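Side-chain contacts in MHC class I-like protein MILL2 (Mus musculus, PDB 6A97), which binds heparan sulfate proteoglycans on the surface of fibroblasts and belongs to the MHC class I family: residues R30-E35 / N57-E62; L148-D153 / H167-D172. All blocks are in the same frame, centred on the assembly; numbering follows the deposited sequence.

Contact 1. Residues R30-E35 / N57-E62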
loop_
_atom_site.group_PDB
_atom_site.type_symbol
_atom_site.label_atom_id
_atom_site.label_comp_id
_atom_site.label_asym_id
_atom_site.label_seq_id
_atom_site.Cartn_x
_atom_site.Cartn_y
_atom_site.Cartn_z
ATOM N N ARG A 30 -10.918 29.665 -2.268
ATOM C CA ARG A 30 -11.059 29.973 -3.684
ATOM C C ARG A 30 -12.059 31.101 -3.915
ATOM O O ARG A 30 -13.133 31.108 -3.320
ATOM C CB ARG A 30 -11.485 28.727 -4.456
ATOM C CG ARG A 30 -11.892 29.008 -5.884
ATOM C CD ARG A 30 -11.993 27.729 -6.684
ATOM N NE ARG A 30 -12.984 26.818 -6.125
ATOM C CZ ARG A 30 -14.244 26.738 -6.544
ATOM N NH1 ARG A 30 -14.667 27.516 -7.535
ATOM N NH2 ARG A 30 -15.078 25.870 -5.982
ATOM N N ALA A 31 -11.701 32.050 -4.776
ATOM C CA ALA A 31 -12.631 33.094 -5.199
ATOM C C ALA A 31 -13.538 32.581 -6.308
ATOM O O ALA A 31 -13.071 31.965 -7.270
ATOM C CB ALA A 31 -11.877 34.328 -5.667
ATOM N N HIS A 32 -14.836 32.846 -6.178
ATOM C CA HIS A 32 -15.803 32.386 -7.166
ATOM C C HIS A 32 -15.659 33.152 -8.473
ATOM O O HIS A 32 -15.627 32.558 -9.551
ATOM C CB HIS A 32 -17.227 32.522 -6.629
ATOM C CG HIS A 32 -17.581 31.492 -5.605
ATOM N ND1 HIS A 32 -17.701 30.153 -5.906
ATOM C CD2 HIS A 32 -17.838 31.606 -4.280
ATOM C CE1 HIS A 32 -18.021 29.486 -4.812
ATOM N NE2 HIS A 32 -18.111 30.344 -3.811
ATOM N N SER A 33 -15.578 34.474 -8.366
ATOM C CA SER A 33 -15.332 35.334 -9.517
ATOM C C SER A 33 -14.661 36.616 -9.046
ATOM O O SER A 33 -15.042 37.186 -8.025
ATOM C CB SER A 33 -16.629 35.650 -10.259
ATOM O OG SER A 33 -17.362 36.659 -9.592
ATOM N N LEU A 34 -13.661 37.064 -9.793
ATOM C CA LEU A 34 -12.855 38.201 -9.374
ATOM C C LEU A 34 -13.523 39.529 -9.724
ATOM O O LEU A 34 -13.414 40.019 -10.847
ATOM C CB LEU A 34 -11.465 38.112 -10.000
ATOM C CG LEU A 34 -10.687 36.858 -9.590
ATOM C CD1 LEU A 34 -9.430 36.702 -10.428
ATOM C CD2 LEU A 34 -10.337 36.905 -8.112
ATOM N N GLU A 35 -14.217 40.103 -8.745
ATOM C CA GLU A 35 -14.853 41.401 -8.912
ATOM C C GLU A 35 -13.976 42.491 -8.301
ATOM O O GLU A 35 -13.501 43.386 -9.000
ATOM C CB GLU A 35 -16.246 41.403 -8.277
ATOM N N ASN A 57 -19.243 29.218 2.480
ATOM C CA ASN A 57 -19.380 29.547 1.071
ATOM C C ASN A 57 -20.148 30.847 0.896
ATOM O O ASN A 57 -21.360 30.883 1.090
ATOM C CB ASN A 57 -20.078 28.406 0.327
ATOM C CG ASN A 57 -20.082 28.608 -1.177
ATOM O OD1 ASN A 57 -19.596 29.622 -1.682
ATOM N ND2 ASN A 57 -20.612 27.627 -1.902
ATOM N N GLY A 58 -19.441 31.910 0.527
ATOM C CA GLY A 58 -20.051 33.221 0.400
ATOM C C GLY A 58 -20.773 33.436 -0.918
ATOM O O GLY A 58 -21.184 34.553 -1.227
ATOM N N ASP A 59 -20.914 32.369 -1.700
ATOM C CA ASP A 59 -21.652 32.438 -2.956
ATOM C C ASP A 59 -23.112 32.792 -2.671
ATOM O O ASP A 59 -23.796 32.080 -1.937
ATOM C CB ASP A 59 -21.551 31.111 -3.713
ATOM C CG ASP A 59 -22.233 31.149 -5.074
ATOM O OD1 ASP A 59 -22.729 32.220 -5.478
ATOM O OD2 ASP A 59 -22.262 30.097 -5.748
ATOM N N SER A 60 -23.570 33.895 -3.256
ATOM C CA SER A 60 -24.928 34.397 -3.038
ATOM C C SER A 60 -26.007 33.368 -3.363
ATOM O O SER A 60 -27.089 33.390 -2.781
ATOM C CB SER A 60 -25.162 35.656 -3.874
ATOM O OG SER A 60 -24.344 36.721 -3.429
ATOM N N ARG A 61 -25.701 32.465 -4.288
ATOM C CA ARG A 61 -26.663 31.473 -4.745
ATOM C C ARG A 61 -26.694 30.229 -3.857
ATOM O O ARG A 61 -27.344 29.239 -4.191
ATOM C CB ARG A 61 -26.353 31.074 -6.189
ATOM C CG ARG A 61 -26.561 32.201 -7.194
ATOM C CD ARG A 61 -26.231 31.767 -8.616
ATOM N NE ARG A 61 -24.813 31.456 -8.781
ATOM C CZ ARG A 61 -24.321 30.223 -8.820
ATOM N NH1 ARG A 61 -25.134 29.182 -8.703
ATOM N NH2 ARG A 61 -23.017 30.030 -8.973
ATOM N N GLU A 62 -25.999 30.281 -2.725
ATOM C CA GLU A 62 -25.966 29.147 -1.805
ATOM C C GLU A 62 -27.006 29.303 -0.699
ATOM O O GLU A 62 -27.074 30.344 -0.045
ATOM C CB GLU A 62 -24.569 28.990 -1.199
ATOM C CG GLU A 62 -24.339 27.669 -0.476
ATOM C CD GLU A 62 -23.963 26.536 -1.419
ATOM O OE1 GLU A 62 -24.634 26.367 -2.459
ATOM O OE2 GLU A 62 -22.989 25.814 -1.116
#
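His32 reaches across to the segment 57-62, at the end of strand 51-57 and into the loop after it, and meets Asn57 and Asp59 with the NE2 end of its imidazole. Its NE2 donates to Asn57 OD1 at 2.7 Å, with an N-H...O angle of 148°; the oxygen lies somewhat out of the ring plane. Over one face of the same ring sits the methylene of Asp59: Asp59 CB is 3.9 Å from the His32 ring centroid and 29° off the normal, a CH-pi contact. With CG anti to the backbone N (chi1 -172°), the Asn57 amide lies beside its own carbonyl carbon, and OD1 also accepts from Asp59 N at 3.0 Å, closing an Asx turn. The two donors approach Asn57 OD1 from opposite faces of the amide plane. A second Asx turn follows, in which Arg61 N bonds to Asp59 OD1 at 3.2 Å. Gln41 touches both His32 and Asp59, and Leu43 touches His32 and Asn57, so the contact spans the start of strand 42-48, which lies between 23-31 and 51-57, at one end of the beta sheet in the alpha-1 part of the MHC class I-like platform. With one donor from each segment on Asn57 OD1, the buried amide oxygen is satisfied twice over, and the bond formed requires a proton on His32 NE2, whatever the charge of the ring.

Contact 2. Residues L148-D153 / H167-D172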
loop_
_atom_site.group_PDB
_atom_site.type_symbol
_atom_site.label_atom_id
_atom_site.label_comp_id
_atom_site.label_asym_id
_atom_site.label_seq_id
_atom_site.Cartn_x
_atom_site.Cartn_y
_atom_site.Cartn_z
ATOM N N LEU A 148 10.569 35.232 5.277
ATOM C CA LEU A 148 9.427 36.100 5.593
ATOM C C LEU A 148 9.095 37.031 4.430
ATOM O O LEU A 148 8.730 38.188 4.630
ATOM C CB LEU A 148 9.672 36.919 6.866
ATOM C CG LEU A 148 9.919 36.139 8.157
ATOM C CD1 LEU A 148 9.983 37.091 9.341
ATOM C CD2 LEU A 148 8.839 35.086 8.367
ATOM N N THR A 149 9.220 36.512 3.215
ATOM C CA THR A 149 8.862 37.259 2.017
ATOM C C THR A 149 8.170 36.316 1.036
ATOM O O THR A 149 8.321 35.097 1.123
ATOM C CB THR A 149 10.105 37.907 1.351
ATOM O OG1 THR A 149 10.963 38.455 2.360
ATOM C CG2 THR A 149 9.703 39.013 0.382
ATOM N N TRP A 150 7.412 36.880 0.107
ATOM C CA TRP A 150 6.730 36.086 -0.903
ATOM C C TRP A 150 7.632 35.715 -2.080
ATOM O O TRP A 150 8.344 36.554 -2.639
ATOM C CB TRP A 150 5.500 36.835 -1.404
ATOM C CG TRP A 150 4.399 36.871 -0.396
ATOM C CD1 TRP A 150 4.149 37.860 0.513
ATOM C CD2 TRP A 150 3.402 35.866 -0.183
ATOM N NE1 TRP A 150 3.049 37.536 1.272
ATOM C CE2 TRP A 150 2.573 36.317 0.868
ATOM C CE3 TRP A 150 3.124 34.631 -0.780
ATOM C CZ2 TRP A 150 1.487 35.575 1.336
ATOM C CZ3 TRP A 150 2.043 33.895 -0.317
ATOM C CH2 TRP A 150 1.236 34.370 0.730
ATOM N N THR A 151 7.586 34.444 -2.452
ATOM C CA THR A 151 8.301 33.956 -3.619
ATOM C C THR A 151 7.357 33.850 -4.811
ATOM O O THR A 151 6.270 33.283 -4.694
ATOM C CB THR A 151 8.937 32.581 -3.347
ATOM O OG1 THR A 151 9.844 32.684 -2.244
ATOM C CG2 THR A 151 9.685 32.069 -4.577
ATOM N N VAL A 152 7.760 34.401 -5.952
ATOM C CA VAL A 152 7.017 34.173 -7.190
ATOM C C VAL A 152 7.440 32.829 -7.798
ATOM O O VAL A 152 8.612 32.622 -8.108
ATOM C CB VAL A 152 7.238 35.302 -8.200
ATOM C CG1 VAL A 152 6.574 34.966 -9.522
ATOM C CG2 VAL A 152 6.704 36.612 -7.643
ATOM N N ASP A 153 6.483 31.918 -7.960
ATOM C CA ASP A 153 6.796 30.533 -8.309
ATOM C C ASP A 153 7.019 30.265 -9.800
ATOM O O ASP A 153 7.863 29.445 -10.161
ATOM C CB ASP A 153 5.690 29.616 -7.789
ATOM C CG ASP A 153 5.725 29.473 -6.284
ATOM O OD1 ASP A 153 6.843 29.385 -5.729
ATOM O OD2 ASP A 153 4.644 29.460 -5.656
ATOM N N HIS A 167 2.556 43.601 -3.183
ATOM C CA HIS A 167 1.093 43.582 -3.180
ATOM C C HIS A 167 0.525 42.313 -2.553
ATOM O O HIS A 167 -0.683 42.202 -2.349
ATOM C CB HIS A 167 0.553 43.745 -4.602
ATOM C CG HIS A 167 0.779 45.108 -5.178
ATOM N ND1 HIS A 167 1.928 45.446 -5.858
ATOM C CD2 HIS A 167 0.003 46.217 -5.172
ATOM C CE1 HIS A 167 1.851 46.707 -6.248
ATOM N NE2 HIS A 167 0.693 47.197 -5.845
ATOM N N ALA A 168 1.399 41.359 -2.255
ATOM C CA ALA A 168 0.995 40.134 -1.577
ATOM C C ALA A 168 0.752 40.433 -0.094
ATOM O O ALA A 168 1.248 41.440 0.410
ATOM C CB ALA A 168 2.061 39.055 -1.760
ATOM N N PRO A 169 -0.020 39.572 0.605
ATOM C CA PRO A 169 -0.330 39.772 2.032
ATOM C C PRO A 169 0.876 40.187 2.877
ATOM O O PRO A 169 1.924 39.544 2.804
ATOM C CB PRO A 169 -0.840 38.396 2.465
ATOM C CG PRO A 169 -1.495 37.854 1.242
ATOM C CD PRO A 169 -0.690 38.372 0.068
ATOM N N ARG A 170 0.721 41.257 3.657
ATOM C CA ARG A 170 1.817 41.807 4.455
ATOM C C ARG A 170 2.457 40.744 5.337
ATOM O O ARG A 170 1.765 39.978 6.010
ATOM C CB ARG A 170 1.329 42.980 5.309
ATOM C CG ARG A 170 0.998 44.229 4.504
ATOM C CD ARG A 170 1.207 45.507 5.309
ATOM N NE ARG A 170 0.195 45.703 6.346
ATOM C CZ ARG A 170 0.416 45.528 7.645
ATOM N NH1 ARG A 170 1.615 45.153 8.066
ATOM N NH2 ARG A 170 -0.559 45.731 8.523
ATOM N N ALA A 171 3.785 40.707 5.322
ATOM C CA ALA A 171 4.545 39.644 5.973
ATOM C C ALA A 171 4.275 39.541 7.472
ATOM O O ALA A 171 4.240 38.442 8.025
ATOM C CB ALA A 171 6.038 39.844 5.726
ATOM N N ASP A 172 4.092 40.677 8.138
ATOM C CA ASP A 172 3.867 40.644 9.579
ATOM C C ASP A 172 2.483 40.075 9.893
ATOM O O ASP A 172 2.311 39.370 10.885
ATOM C CB ASP A 172 4.031 42.035 10.197
ATOM C CG ASP A 172 3.022 43.028 9.674
ATOM O OD1 ASP A 172 2.864 43.128 8.439
ATOM O OD2 ASP A 172 2.378 43.707 10.499
#
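Trp150 of the edge strand 149-152 lays its indole against the bend between helices 158-167 and 171-193, meeting Ala168 with a ring face and Pro169 with its edge. The methyl of Ala168 stands over the pyrrole part: Ala168 CB lies 3.4 Å from the centroid of the Trp150 five-membered ring, almost straight above it, a close CH-pi contact. The methyl is slightly offset toward the rim of the ring, with Trp150 CD1 nearest to Ala168 CB at 3.3 Å. At the rim, Trp150 NE1 donates to Pro169 O over 2.8 Å with an N-H...O angle of 159°; the oxygen lies in the indole plane, and the N-H meets a lone pair in the carbonyl plane. The benzo part reaches the pyrrolidine, where Trp150 CZ2 is 3.8 Å from Pro169 CG, the two side chains crossing at about a right angle.

The first torsion of Trp150 (chi1 -72°) carries CG beside the backbone N and anti to the carbonyl carbon, while chi2 of 94° turns the indole plane about perpendicular to the plane of CA, CB and CG; together they present the face to Ala168 and turn NE1 to the proline carbonyl. Further along, Ala171, in the first turn of helix 171-193, brings its CB to 3.3 Å from Leu148 O. Trp131 and Phe143 pack edge-to-face with the same indole, and Val174 of helix 171-193 touches both Trp150 and Pro169.

The contact thus seats the junction of the two alpha-2 helices on the sheet of the MHC class I platform. The indole N-H, on a buried side chain, is satisfied by a main-chain carbonyl, and this directional bond, with the packing on the ring, probably helps to fix its rotation.

Contacts 1 and 2 belong to one MHC class I-like platform and reach the same eight-stranded antiparallel sheet, in its alpha-1 and alpha-2 parts respectively. Their centres are 24 Å apart and their nearest atoms about 12 Å, so they do not touch. Both segments of contact 1 precede those of contact 2 in the sequence. In sheet order, contact 1 involves the ends of strands 23-31 and 51-57, separated by strand 42-48, whereas contact 2 starts from the outermost strand 149-152. Contact 1 therefore joins strand ends and the loops that follow them within the alpha-1 part, and contact 2 joins sheet to helices in the alpha-2 part.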